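Local coordinates for sorbitol-6-phosphate dehydrogenase (Erwinia amylovora CFBP1430, PDB 5O3Z) that catalyses the oxidation of sorbitol 6-phosphate at carbon 2 as a dehydrogenase of the short-chain dehydrogenase/reductase (SDR) family, at the interface of chains A and B and the interface of chains A and C. Sequence-based numbering; all coordinates share one arbitrary frame. Chains: chain A/B/C, Sorbitol-6-phosphate dehydrogenase.

Contact 1: the interface of chains A and B. Residues chain A 225, 227, 233, 236-237, 256-258; chain B 245, 247-249.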
loop_
_atom_site.group_PDB
_atom_site.type_symbol
_atom_site.label_atom_id
_atom_site.label_comp_id
_atom_site.label_asym_id
_atom_site.label_seq_id
_atom_site.Cartn_x
_atom_site.Cartn_y
_atom_site.Cartn_z
ATOM N N LEU A 225 -1.964 9.203 18.372
ATOM C CA LEU A 225 -2.705 10.285 18.992
ATOM C C LEU A 225 -3.277 9.976 20.347
ATOM O O LEU A 225 -3.834 10.864 20.949
ATOM C CB LEU A 225 -3.757 10.835 18.054
ATOM C CG LEU A 225 -3.288 11.702 16.904
ATOM C CD1 LEU A 225 -4.320 11.939 15.837
ATOM C CD2 LEU A 225 -2.831 13.026 17.432
ATOM N N ARG A 227 -5.770 8.202 21.616
ATOM C CA ARG A 227 -7.218 8.490 21.699
ATOM C C ARG A 227 -7.901 7.388 20.912
ATOM O O ARG A 227 -7.333 6.952 19.924
ATOM C CB ARG A 227 -7.431 9.877 21.047
ATOM C CG ARG A 227 -8.825 10.401 21.007
ATOM C CD ARG A 227 -8.925 11.925 20.945
ATOM N NE ARG A 227 -8.804 12.537 19.628
ATOM C CZ ARG A 227 -7.737 13.219 19.165
ATOM N NH1 ARG A 227 -6.653 13.370 19.916
ATOM N NH2 ARG A 227 -7.757 13.758 17.933
ATOM N N ASP A 233 -15.506 12.167 14.730
ATOM C CA ASP A 233 -14.417 12.053 13.695
ATOM C C ASP A 233 -14.963 11.417 12.447
ATOM O O ASP A 233 -14.740 11.843 11.384
ATOM C CB ASP A 233 -13.272 11.198 14.209
ATOM C CG ASP A 233 -12.717 11.671 15.493
ATOM O OD1 ASP A 233 -12.428 12.890 15.622
ATOM O OD2 ASP A 233 -12.557 10.823 16.357
ATOM N N ASN A 236 -17.153 13.895 10.594
ATOM C CA ASN A 236 -16.342 14.981 10.016
ATOM C C ASN A 236 -15.855 14.616 8.670
ATOM O O ASN A 236 -16.122 15.314 7.669
ATOM C CB ASN A 236 -15.198 15.358 10.990
ATOM C CG ASN A 236 -15.696 16.223 12.164
ATOM O OD1 ASN A 236 -16.812 16.749 12.104
ATOM N ND2 ASN A 236 -14.884 16.349 13.252
ATOM N N VAL A 237 -15.191 13.444 8.617
ATOM C CA VAL A 237 -14.591 12.928 7.404
ATOM C C VAL A 237 -15.681 12.560 6.367
ATOM O O VAL A 237 -15.582 12.860 5.163
ATOM C CB VAL A 237 -13.736 11.686 7.751
ATOM C CG1 VAL A 237 -13.251 10.981 6.509
ATOM C CG2 VAL A 237 -12.544 12.022 8.649
ATOM N N VAL A 256 -9.035 6.740 9.400
ATOM C CA VAL A 256 -9.516 7.579 10.483
ATOM C C VAL A 256 -9.123 6.839 11.694
ATOM O O VAL A 256 -9.951 6.161 12.386
ATOM C CB VAL A 256 -11.062 7.750 10.393
ATOM C CG1 VAL A 256 -11.541 8.718 11.441
ATOM C CG2 VAL A 256 -11.450 8.275 9.013
ATOM N N THR A 257 -7.808 6.894 11.969
ATOM C CA THR A 257 -7.211 5.935 12.885
ATOM C C THR A 257 -6.302 6.544 13.943
ATOM O O THR A 257 -5.680 5.810 14.703
ATOM C CB THR A 257 -6.389 4.787 12.187
ATOM O OG1 THR A 257 -5.089 5.259 11.686
ATOM C CG2 THR A 257 -7.189 3.994 11.110
ATOM N N GLY A 258 -6.244 7.866 14.024
ATOM C CA GLY A 258 -5.278 8.539 14.957
ATOM C C GLY A 258 -3.847 8.190 14.688
ATOM O O GLY A 258 -3.008 8.182 15.605
ATOM N N LYS B 245 -11.557 19.601 12.361
ATOM C CA LYS B 245 -12.415 18.476 12.014
ATOM C C LYS B 245 -11.600 17.170 11.663
ATOM O O LYS B 245 -12.104 16.075 11.835
ATOM C CB LYS B 245 -13.304 18.848 10.838
ATOM C CG LYS B 245 -14.300 19.938 11.179
ATOM C CD LYS B 245 -14.971 20.435 9.930
ATOM C CE LYS B 245 -16.202 21.204 10.360
ATOM N NZ LYS B 245 -16.774 22.031 9.263
ATOM N N ALA B 247 -8.820 16.165 13.145
ATOM C CA ALA B 247 -7.900 15.988 14.245
ATOM C C ALA B 247 -7.492 14.559 14.465
ATOM O O ALA B 247 -6.407 14.339 14.991
ATOM C CB ALA B 247 -8.450 16.571 15.536
ATOM N N TYR B 248 -8.351 13.598 14.095
ATOM C CA TYR B 248 -8.060 12.200 14.270
ATOM C C TYR B 248 -7.314 11.540 13.116
ATOM O O TYR B 248 -7.131 10.319 13.182
ATOM C CB TYR B 248 -9.319 11.379 14.581
ATOM C CG TYR B 248 -9.013 10.114 15.341
ATOM C CD1 TYR B 248 -8.334 10.169 16.538
ATOM C CD2 TYR B 248 -9.417 8.873 14.881
ATOM C CE1 TYR B 248 -8.007 9.051 17.221
ATOM C CE2 TYR B 248 -9.149 7.715 15.602
ATOM C CZ TYR B 248 -8.440 7.798 16.761
ATOM O OH TYR B 248 -8.111 6.724 17.495
ATOM N N CYS B 249 -6.886 12.311 12.106
ATOM C CA CYS B 249 -6.140 11.777 10.953
ATOM C C CYS B 249 -4.722 12.316 11.026
ATOM O O CYS B 249 -4.570 13.526 11.148
ATOM C CB CYS B 249 -6.792 12.231 9.674
ATOM S SG CYS B 249 -8.542 11.655 9.499
#

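Contact 2: the interface of chains A and C. Residues chain A 101-102, 104-106, 109, 156; chain C 121, 125.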
loop_
_atom_site.group_PDB
_atom_site.type_symbol
_atom_site.label_atom_id
_atom_site.label_comp_id
_atom_site.label_asym_id
_atom_site.label_seq_id
_atom_site.Cartn_x
_atom_site.Cartn_y
_atom_site.Cartn_z
ATOM N N ILE A 101 -8.667 -19.526 13.205
ATOM C CA ILE A 101 -9.110 -20.212 11.972
ATOM C C ILE A 101 -9.515 -21.688 12.240
ATOM O O ILE A 101 -10.512 -22.183 11.683
ATOM C CB ILE A 101 -8.047 -20.086 10.841
ATOM C CG1 ILE A 101 -8.535 -20.741 9.544
ATOM C CG2 ILE A 101 -6.726 -20.748 11.220
ATOM C CD1 ILE A 101 -9.794 -20.166 8.925
ATOM N N THR A 102 -8.779 -22.369 13.128
ATOM C CA THR A 102 -9.012 -23.801 13.404
ATOM C C THR A 102 -10.374 -24.089 14.126
ATOM O O THR A 102 -10.768 -25.243 14.217
ATOM C CB THR A 102 -7.814 -24.447 14.168
ATOM O OG1 THR A 102 -7.460 -23.620 15.287
ATOM C CG2 THR A 102 -6.568 -24.604 13.244
ATOM N N PHE A 104 -13.111 -21.578 13.437
ATOM C CA PHE A 104 -13.912 -20.447 12.920
ATOM C C PHE A 104 -14.972 -21.080 12.087
ATOM O O PHE A 104 -14.664 -21.932 11.291
ATOM C CB PHE A 104 -13.062 -19.444 12.088
ATOM C CG PHE A 104 -13.733 -18.108 11.876
ATOM C CD1 PHE A 104 -14.892 -18.005 11.101
ATOM C CD2 PHE A 104 -13.226 -16.949 12.459
ATOM C CE1 PHE A 104 -15.522 -16.795 10.931
ATOM C CE2 PHE A 104 -13.869 -15.747 12.281
ATOM C CZ PHE A 104 -15.017 -15.670 11.529
ATOM N N ARG A 105 -16.221 -20.661 12.256
ATOM C CA ARG A 105 -17.361 -21.392 11.666
ATOM C C ARG A 105 -17.731 -20.842 10.327
ATOM O O ARG A 105 -17.760 -19.652 10.177
ATOM C CB ARG A 105 -18.574 -21.227 12.556
ATOM C CG ARG A 105 -18.438 -21.899 13.900
ATOM C CD ARG A 105 -19.308 -21.157 14.883
ATOM N NE ARG A 105 -20.218 -22.086 15.506
ATOM C CZ ARG A 105 -21.324 -21.717 16.141
ATOM N NH1 ARG A 105 -21.644 -20.409 16.293
ATOM N NH2 ARG A 105 -22.096 -22.656 16.657
ATOM N N LEU A 106 -18.130 -21.707 9.408
ATOM C CA LEU A 106 -18.578 -21.299 8.107
ATOM C C LEU A 106 -19.802 -20.410 8.123
ATOM O O LEU A 106 -19.915 -19.502 7.320
ATOM C CB LEU A 106 -18.827 -22.533 7.209
ATOM C CG LEU A 106 -19.307 -22.210 5.799
ATOM C CD1 LEU A 106 -18.395 -21.189 5.067
ATOM C CD2 LEU A 106 -19.452 -23.468 4.943
ATOM N N PHE A 109 -18.536 -16.974 8.823
ATOM C CA PHE A 109 -17.731 -16.459 7.737
ATOM C C PHE A 109 -18.689 -16.011 6.664
ATOM O O PHE A 109 -18.621 -14.914 6.125
ATOM C CB PHE A 109 -16.821 -17.551 7.186
ATOM C CG PHE A 109 -15.857 -17.033 6.161
ATOM C CD1 PHE A 109 -14.703 -16.410 6.587
ATOM C CD2 PHE A 109 -16.114 -17.147 4.818
ATOM C CE1 PHE A 109 -13.785 -15.970 5.662
ATOM C CE2 PHE A 109 -15.252 -16.641 3.904
ATOM C CZ PHE A 109 -14.102 -16.033 4.327
ATOM N N SER A 156 -10.729 -13.634 10.782
ATOM C CA SER A 156 -10.683 -13.909 9.348
ATOM C C SER A 156 -11.912 -13.485 8.556
ATOM O O SER A 156 -11.783 -12.936 7.456
ATOM C CB SER A 156 -10.307 -15.387 9.101
ATOM O OG SER A 156 -11.372 -16.274 9.439
ATOM N N PHE C 121 -11.168 -20.275 2.387
ATOM C CA PHE C 121 -11.337 -20.412 3.851
ATOM C C PHE C 121 -11.441 -21.866 4.330
ATOM O O PHE C 121 -10.720 -22.303 5.233
ATOM C CB PHE C 121 -12.538 -19.556 4.290
ATOM C CG PHE C 121 -13.048 -19.832 5.669
ATOM C CD1 PHE C 121 -12.518 -19.185 6.789
ATOM C CD2 PHE C 121 -14.157 -20.661 5.845
ATOM C CE1 PHE C 121 -13.006 -19.412 8.062
ATOM C CE2 PHE C 121 -14.620 -20.922 7.102
ATOM C CZ PHE C 121 -14.033 -20.325 8.212
ATOM N N ARG C 125 -8.661 -23.923 6.331
ATOM C CA ARG C 125 -8.970 -24.325 7.733
ATOM C C ARG C 125 -8.685 -25.846 7.887
ATOM O O ARG C 125 -7.964 -26.284 8.817
ATOM C CB ARG C 125 -10.456 -23.986 8.044
ATOM C CG ARG C 125 -10.889 -24.305 9.476
ATOM C CD ARG C 125 -12.347 -23.909 9.641
ATOM N NE ARG C 125 -13.231 -24.824 8.919
ATOM C CZ ARG C 125 -14.555 -24.788 8.893
ATOM N NH1 ARG C 125 -15.229 -23.847 9.530
ATOM N NH2 ARG C 125 -15.222 -25.724 8.197
HETATM O O HOH W 1 -17.938 -24.553 10.277
#

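Contact 1: the interface of chains A and B
The ring of B:Tyr248 lies between the carboxylate of A:Asp233 on one face and the backbone of A:Gly258 on the other, with A:Arg227 passing along its CD1/CE1 side, in an interface of two-fold symmetry near the C-terminal end of the SDR fold. Its CG is anti to the backbone N and beside the carbonyl carbon (chi1 -155°), which directs the ring towards chain A. At the tip the phenol OH donates to the carbonyl O of A:Arg227 at 2.6 Å; this carbonyl lies at the ring's edge, in the ring plane, whereas the hydroxyl sits above the carbonyl plane, 38° out of it. One face of the ring is turned to the backbone N of A:Gly258, which lies towards the rim, 3.3 Å from CE2. The same N donates to the carbonyl O of B:Tyr248 at 2.7 Å, so that A:Gly258 meets both the backbone and the side chain of the tyrosine. The side chain of A:Val256 runs at about a right angle to that of the tyrosine, its CG1 4.0 Å from CD2.

The side chain of A:Arg227 runs past the ring in the opposite direction, its guanidinium inclined by 54° to the ring plane. A bend at chi3 turns the group towards B:Ala247, where NH2 makes a weak hydrogen bond to the carbonyl O. Over the face opposite A:Gly258 N, the carboxylate of A:Asp233 lies nearly parallel to the ring, with OD2 3.8 Å from the ring CG of B:Tyr248 and CG 3.5 Å from its CB.

Farther along helix 231-242, A:Asn236 crosses the extended chain of B:Lys245 at about a right angle, its amide lying by the lysine's CB and CG. From the same helix, CG2 of A:Val237 comes within 4.1 Å of SG of B:Cys249. The amide ND2 of A:Asn236 makes a weak hydrogen bond, 3.1 Å long, to the carbonyl O of B:Lys245.

Contact 2: the interface of chains A and C
C:Phe121 stacks on A:Phe109, both from helix 106-133 of their own chains, in a two-fold interface formed by long helices as is typical of SDR oligomers. The ring centroids are 4.2 Å apart and the planes diverge by 14°. The two side chains run past each other in opposite directions: CG of C:Phe121 lies over the centre of the A:Phe109 ring, while CD1 of A:Phe109 falls towards the rim of its partner. Both rings leave their helices with CG anti to the backbone N (chi1 -174° for A:Phe109), which turns each towards the other chain. The tip of A:Ile101 meets the C:Phe121 ring from the side opposite A:Phe109, out at the rim, with its CD1 3.4 Å from CE1, so the ring is held between the two. A:Phe104 crosses the side chain of C:Phe121 at about a right angle, its CD1 3.8 Å from CZ; within chain A, OG of A:Ser156 lies above one face of A:Phe104, towards the rim.

Outside this apolar core, C:Arg125 crosses A:Ile101 obliquely, with CB 4.0 Å from CD1. The chain is straight as far as CD, then bends at chi3 (72°) to bring the guanidinium to the loop before the helix. There NH1 donates to the carbonyl O of A:Phe104 at 2.7 Å, the acceptor lying close to the guanidinium plane and the donor in the carbonyl plane. At the rim, a water 2.9 Å from the same NH1 also bonds the backbone N of A:Leu106.

Contact 1 and contact 2 lie about 32 Å apart between the centres of their C-alpha atoms and share no residue of chain A. Contact 1 sets helix 231-242 and the end of strand 253-256 against 3-10 helix 244-246 and the loop after it of chain B; helix 106-133 serves both chains in contact 2, with the turn before it in chain A. Each belongs to a separate two-fold interface, so one subunit can hold two different neighbours. Repeated in every copy, the two interfaces can account for the four-chain assembly. Such a tetramer is common among SDR enzymes, although the coordinates alone do not show the state in solution.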